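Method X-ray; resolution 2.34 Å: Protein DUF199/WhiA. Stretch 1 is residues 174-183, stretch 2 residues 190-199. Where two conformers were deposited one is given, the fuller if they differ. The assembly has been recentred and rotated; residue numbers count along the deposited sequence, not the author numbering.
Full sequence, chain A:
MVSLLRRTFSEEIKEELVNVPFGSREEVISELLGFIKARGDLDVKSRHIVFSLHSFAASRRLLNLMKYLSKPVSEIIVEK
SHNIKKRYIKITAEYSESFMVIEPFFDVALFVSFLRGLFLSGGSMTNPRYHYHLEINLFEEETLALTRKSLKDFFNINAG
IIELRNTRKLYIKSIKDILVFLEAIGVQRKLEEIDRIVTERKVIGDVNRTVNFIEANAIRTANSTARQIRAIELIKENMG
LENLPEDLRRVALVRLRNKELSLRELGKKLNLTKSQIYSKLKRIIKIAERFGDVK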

ATOM      1  N   SER A 174       3.493  -7.763   1.770  1.00 27.33           N
ATOM      2  CA  SER A 174       4.698  -7.035   2.159  1.00 27.16           C
ATOM      3  C   SER A 174       5.297  -6.335   0.942  1.00 26.94           C
ATOM      4  O   SER A 174       5.599  -6.984  -0.057  1.00 26.85           O
ATOM      5  CB  SER A 174       5.730  -7.992   2.764  1.00 27.12           C
ATOM      6  OG  SER A 174       7.011  -7.389   2.830  1.00 27.42           O
ATOM      7  N   ILE A 175       5.473  -5.018   1.031  1.00 26.79           N
ATOM      8  CA  ILE A 175       6.070  -4.247  -0.062  1.00 26.72           C
ATOM      9  C   ILE A 175       7.531  -4.644  -0.289  1.00 26.73           C
ATOM     10  O   ILE A 175       8.040  -4.542  -1.408  1.00 26.74           O
ATOM     11  CB  ILE A 175       5.958  -2.715   0.176  1.00 26.68           C
ATOM     12  CG1 ILE A 175       6.238  -1.938  -1.118  1.00 26.50           C
ATOM     13  CG2 ILE A 175       6.895  -2.261   1.297  1.00 26.55           C
ATOM     14  CD1 ILE A 175       5.322  -2.306  -2.276  1.00 26.33           C
ATOM     15  N   LYS A 176       8.192  -5.107   0.770  1.00 26.69           N
ATOM     16  CA  LYS A 176       9.541  -5.656   0.659  1.00 26.75           C
ATOM     17  C   LYS A 176       9.542  -6.904  -0.223  1.00 26.69           C
ATOM     18  O   LYS A 176      10.305  -6.985  -1.186  1.00 26.73           O
ATOM     19  CB  LYS A 176      10.100  -5.996   2.045  1.00 26.75           C
ATOM     20  CG  LYS A 176      11.556  -6.436   2.036  1.00 26.81           C
ATOM     21  N   ASP A 177       8.678  -7.862   0.112  1.00 26.63           N
ATOM     22  CA  ASP A 177       8.559  -9.120  -0.635  1.00 26.54           C
ATOM     23  C   ASP A 177       8.121  -8.903  -2.082  1.00 26.29           C
ATOM     24  O   ASP A 177       8.546  -9.635  -2.978  1.00 26.36           O
ATOM     25  CB  ASP A 177       7.566 -10.067   0.056  1.00 26.70           C
ATOM     26  CG  ASP A 177       8.095 -10.626   1.370  1.00 27.04           C
ATOM     27  OD1 ASP A 177       9.290 -10.428   1.676  1.00 27.67           O
ATOM     28  OD2 ASP A 177       7.313 -11.276   2.096  1.00 27.99           O
ATOM     29  N   ILE A 178       7.266  -7.905  -2.299  1.00 25.91           N
ATOM     30  CA  ILE A 178       6.798  -7.555  -3.641  1.00 25.52           C
ATOM     31  C   ILE A 178       7.951  -7.085  -4.532  1.00 25.34           C
ATOM     32  O   ILE A 178       8.053  -7.493  -5.690  1.00 25.37           O
ATOM     33  CB  ILE A 178       5.698  -6.465  -3.583  1.00 25.57           C
ATOM     34  CG1 ILE A 178       4.376  -7.071  -3.096  1.00 25.27           C
ATOM     35  CG2 ILE A 178       5.494  -5.821  -4.945  1.00 25.33           C
ATOM     36  CD1 ILE A 178       3.319  -6.042  -2.771  1.00 24.91           C
ATOM     37  N   LEU A 179       8.818  -6.236  -3.988  1.00 25.03           N
ATOM     38  CA  LEU A 179       9.982  -5.745  -4.727  1.00 24.76           C
ATOM     39  C   LEU A 179      10.964  -6.868  -5.066  1.00 24.52           C
ATOM     40  O   LEU A 179      11.520  -6.896  -6.168  1.00 24.42           O
ATOM     41  CB  LEU A 179      10.695  -4.636  -3.939  1.00 24.71           C
ATOM     42  CG  LEU A 179       9.948  -3.299  -3.896  1.00 24.66           C
ATOM     43  CD1 LEU A 179      10.569  -2.360  -2.874  1.00 23.89           C
ATOM     44  CD2 LEU A 179       9.919  -2.657  -5.281  1.00 24.45           C
ATOM     45  N   VAL A 180      11.174  -7.781  -4.120  1.00 24.21           N
ATOM     46  CA  VAL A 180      12.022  -8.956  -4.340  1.00 24.01           C
ATOM     47  C   VAL A 180      11.455  -9.813  -5.467  1.00 24.01           C
ATOM     48  O   VAL A 180      12.183 -10.245  -6.362  1.00 23.96           O
ATOM     49  CB  VAL A 180      12.133  -9.830  -3.067  1.00 23.95           C
ATOM     50  CG1 VAL A 180      12.936 -11.090  -3.354  1.00 23.84           C
ATOM     51  CG2 VAL A 180      12.761  -9.043  -1.922  1.00 23.61           C
ATOM     52  N   PHE A 181      10.147 -10.051  -5.399  1.00 23.95           N
ATOM     53  CA  PHE A 181       9.429 -10.814  -6.411  1.00 23.93           C
ATOM     54  C   PHE A 181       9.579 -10.176  -7.786  1.00 23.79           C
ATOM     55  O   PHE A 181       9.947 -10.846  -8.756  1.00 23.82           O
ATOM     56  CB  PHE A 181       7.944 -10.899  -6.038  1.00 24.00           C
ATOM     57  CG  PHE A 181       7.124 -11.727  -6.984  1.00 24.15           C
ATOM     58  CD1 PHE A 181       6.915 -13.080  -6.740  1.00 24.29           C
ATOM     59  CD2 PHE A 181       6.551 -11.155  -8.114  1.00 24.19           C
ATOM     60  CE1 PHE A 181       6.156 -13.848  -7.613  1.00 24.14           C
ATOM     61  CE2 PHE A 181       5.791 -11.917  -8.991  1.00 23.80           C
ATOM     62  CZ  PHE A 181       5.591 -13.266  -8.739  1.00 23.86           C
ATOM     63  N   LEU A 182       9.304  -8.877  -7.860  1.00 23.63           N
ATOM     64  CA  LEU A 182       9.347  -8.153  -9.129  1.00 23.58           C
ATOM     65  C   LEU A 182      10.749  -8.121  -9.729  1.00 23.49           C
ATOM     66  O   LEU A 182      10.913  -8.321 -10.931  1.00 23.46           O
ATOM     67  CB  LEU A 182       8.810  -6.726  -8.962  1.00 23.52           C
ATOM     68  CG  LEU A 182       7.303  -6.614  -8.702  1.00 23.37           C
ATOM     69  CD1 LEU A 182       6.934  -5.172  -8.414  1.00 23.29           C
ATOM     70  CD2 LEU A 182       6.491  -7.151  -9.873  1.00 23.11           C
ATOM     71  N   GLU A 183      11.754  -7.870  -8.893  1.00 23.52           N
ATOM     72  CA  GLU A 183      13.138  -7.850  -9.358  1.00 23.52           C
ATOM     73  C   GLU A 183      13.612  -9.238  -9.797  1.00 23.45           C
ATOM     74  O   GLU A 183      14.329  -9.363 -10.786  1.00 23.27           O
ATOM     75  CB  GLU A 183      14.074  -7.295  -8.285  1.00 23.50           C
ATOM     76  CG  GLU A 183      15.502  -7.112  -8.790  1.00 23.81           C
ATOM     77  CD  GLU A 183      16.356  -6.245  -7.892  1.00 24.47           C
ATOM     78  OE1 GLU A 183      15.869  -5.796  -6.830  1.00 25.35           O
ATOM     79  OE2 GLU A 183      17.528  -6.016  -8.251  1.00 24.82           O
TER
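Stretch 2 190-199: KLEEIDRIVT

How does stretch 2 run relative to stretch 1? Both are helical: stretch 1 from Ile175 onward, stretch 2 as part of a longer helix, with i to i+4 backbone bonds such as Glu183 N to Leu179 O at 2.9 Å and Val198 N to Ile194 O at 2.9 Å. Their N-to-C directions differ by 170°, so the helices are nearly antiparallel, and their axes come within 10.8 Å. The register is consistent with this direction: Ile175 CA lies 8.3 Å from Val198 CA, whereas Leu179 CA lies 6.7 Å from Leu191 CA.

What fills the space between the two backbones? Aliphatic side chains do, and no hydrogen bond crosses the contact. Leu191, Ile194 and Val198 point toward stretch 1, a spacing of three and four residues that keeps them on one face of their helix. Ile175 reaches Val198 through CG1 to CG2 at 3.6 Å, and its CD1 is 4.0 Å from Ile194 CG2.

How is Leu179 placed among these residues? Its CA-to-CB bond points sideways, but with chi1 in m and chi2 in t the end of the chain comes nearer to stretch 2. Leu179 CD2 packs 3.5 Å from Ile194 CG2 and 3.9 Å from Leu191 CD2. The other methyl, Leu179 CD1, lies 3.2 Å from Asp195 OD1, a close approach of a carboxylate oxygen to an apolar group.

What closes the other end of the contact? Leu182 and Glu183 meet the N-terminal part of stretch 2. Leu182 CD1 touches Ile194 CD1 at 3.8 Å, and Leu182 CB lies 3.9 Å from Leu191 CD2. Glu183, its CA-to-CB bond sideways, lies along Leu191: Glu183 CB is 3.8 Å and Glu183 OE1 4.0 Å from Leu191 CD1.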

ATOM      1  N   LYS A 190      10.622   0.164 -12.873  1.00 26.08           N
ATOM      2  CA  LYS A 190       9.526   0.411 -11.940  1.00 26.14           C
ATOM      3  C   LYS A 190       9.874   0.168 -10.473  1.00 26.28           C
ATOM      4  O   LYS A 190       9.145   0.618  -9.593  1.00 26.20           O
ATOM      5  CB  LYS A 190       8.275  -0.385 -12.335  1.00 26.15           C
ATOM      6  CG  LYS A 190       7.391   0.367 -13.330  1.00 26.23           C
ATOM      7  CD  LYS A 190       5.933   0.420 -12.884  1.00 26.31           C
ATOM      8  CE  LYS A 190       5.252   1.709 -13.321  1.00 26.52           C
ATOM      9  NZ  LYS A 190       5.672   2.169 -14.685  1.00 26.76           N
ATOM     10  N   LEU A 191      10.986  -0.514 -10.210  1.00 26.56           N
ATOM     11  CA  LEU A 191      11.442  -0.713  -8.834  1.00 26.75           C
ATOM     12  C   LEU A 191      11.825   0.622  -8.190  1.00 26.97           C
ATOM     13  O   LEU A 191      11.660   0.799  -6.984  1.00 26.91           O
ATOM     14  CB  LEU A 191      12.638  -1.670  -8.780  1.00 26.73           C
ATOM     15  CG  LEU A 191      12.496  -3.051  -9.429  1.00 26.73           C
ATOM     16  CD1 LEU A 191      13.871  -3.710  -9.539  1.00 26.53           C
ATOM     17  CD2 LEU A 191      11.532  -3.926  -8.641  1.00 25.98           C
ATOM     18  N   GLU A 192      12.329   1.552  -9.002  1.00 27.27           N
ATOM     19  CA  GLU A 192      12.718   2.879  -8.526  1.00 27.52           C
ATOM     20  C   GLU A 192      11.500   3.733  -8.176  1.00 27.76           C
ATOM     21  O   GLU A 192      11.508   4.461  -7.183  1.00 27.76           O
ATOM     22  CB  GLU A 192      13.564   3.595  -9.583  1.00 27.48           C
ATOM     23  N   GLU A 193      10.460   3.637  -8.998  1.00 28.09           N
ATOM     24  CA  GLU A 193       9.219   4.383  -8.786  1.00 28.43           C
ATOM     25  C   GLU A 193       8.510   3.925  -7.517  1.00 28.64           C
ATOM     26  O   GLU A 193       7.976   4.740  -6.763  1.00 28.74           O
ATOM     27  CB  GLU A 193       8.280   4.206  -9.982  1.00 28.47           C
ATOM     28  CG  GLU A 193       8.835   4.735 -11.297  1.00 28.85           C
ATOM     29  CD  GLU A 193       8.017   4.303 -12.496  1.00 29.52           C
ATOM     30  OE1 GLU A 193       6.774   4.238 -12.375  1.00 29.97           O
ATOM     31  OE2 GLU A 193       8.615   4.042 -13.564  1.00 29.68           O
ATOM     32  N   ILE A 194       8.509   2.614  -7.292  1.00 28.94           N
ATOM     33  CA  ILE A 194       7.891   2.029  -6.106  1.00 29.14           C
ATOM     34  C   ILE A 194       8.593   2.486  -4.825  1.00 29.32           C
ATOM     35  O   ILE A 194       7.928   2.762  -3.824  1.00 29.22           O
ATOM     36  CB  ILE A 194       7.876   0.481  -6.185  1.00 29.12           C
ATOM     37  CG1 ILE A 194       6.899   0.023  -7.272  1.00 29.26           C
ATOM     38  CG2 ILE A 194       7.476  -0.132  -4.850  1.00 28.94           C
ATOM     39  CD1 ILE A 194       6.923  -1.471  -7.535  1.00 29.30           C
ATOM     40  N   ASP A 195       9.923   2.581  -4.868  1.00 29.53           N
ATOM     41  CA  ASP A 195      10.729   3.013  -3.720  0.50 29.66           C
ATOM     42  C   ASP A 195      10.524   4.487  -3.406  1.00 29.76           C
ATOM     43  O   ASP A 195      10.519   4.891  -2.246  1.00 29.71           O
ATOM     44  CB  ASP A 195      12.220   2.773  -3.985  0.50 29.66           C
ATOM     45  CG  ASP A 195      12.581   1.301  -4.046  0.50 29.62           C
ATOM     46  OD1 ASP A 195      11.762   0.458  -3.625  0.50 29.59           O
ATOM     47  OD2 ASP A 195      13.694   0.985  -4.516  0.50 29.72           O
ATOM     48  N   ARG A 196      10.384   5.296  -4.455  1.00 29.99           N
ATOM     49  CA  ARG A 196      10.130   6.732  -4.288  1.00 30.24           C
ATOM     50  C   ARG A 196       8.765   6.962  -3.631  1.00 30.44           C
ATOM     51  O   ARG A 196       8.601   7.891  -2.842  1.00 30.40           O
ATOM     52  CB  ARG A 196      10.196   7.459  -5.634  1.00 30.24           C
ATOM     53  N   ILE A 197       7.800   6.106  -3.962  1.00 30.71           N
ATOM     54  CA  ILE A 197       6.476   6.126  -3.337  1.00 30.92           C
ATOM     55  C   ILE A 197       6.543   5.662  -1.880  1.00 31.12           C
ATOM     56  O   ILE A 197       5.978   6.305  -0.993  1.00 31.15           O
ATOM     57  CB  ILE A 197       5.476   5.228  -4.109  1.00 30.92           C
ATOM     58  CG1 ILE A 197       5.086   5.880  -5.435  1.00 30.92           C
ATOM     59  CG2 ILE A 197       4.223   4.968  -3.283  1.00 30.88           C
ATOM     60  CD1 ILE A 197       4.383   4.937  -6.386  1.00 30.92           C
ATOM     61  N   VAL A 198       7.228   4.543  -1.646  1.00 31.35           N
ATOM     62  CA  VAL A 198       7.377   3.978  -0.300  1.00 31.50           C
ATOM     63  C   VAL A 198       8.155   4.914   0.623  1.00 31.65           C
ATOM     64  O   VAL A 198       7.718   5.203   1.740  1.00 31.75           O
ATOM     65  CB  VAL A 198       8.093   2.607  -0.334  1.00 31.55           C
ATOM     66  CG1 VAL A 198       8.464   2.152   1.077  1.00 31.46           C
ATOM     67  CG2 VAL A 198       7.221   1.567  -1.020  1.00 31.45           C
ATOM     68  N   THR A 199       9.304   5.387   0.146  1.00 31.80           N
ATOM     69  CA  THR A 199      10.158   6.297   0.918  1.00 31.89           C
ATOM     70  C   THR A 199       9.477   7.644   1.216  1.00 31.97           C
ATOM     71  O   THR A 199       9.779   8.278   2.228  1.00 32.00           O
ATOM     72  CB  THR A 199      11.512   6.541   0.197  1.00 31.88           C
ATOM     73  OG1 THR A 199      12.270   5.325   0.176  1.00 31.90           O
ATOM     74  CG2 THR A 199      12.331   7.619   0.901  1.00 31.99           C
TER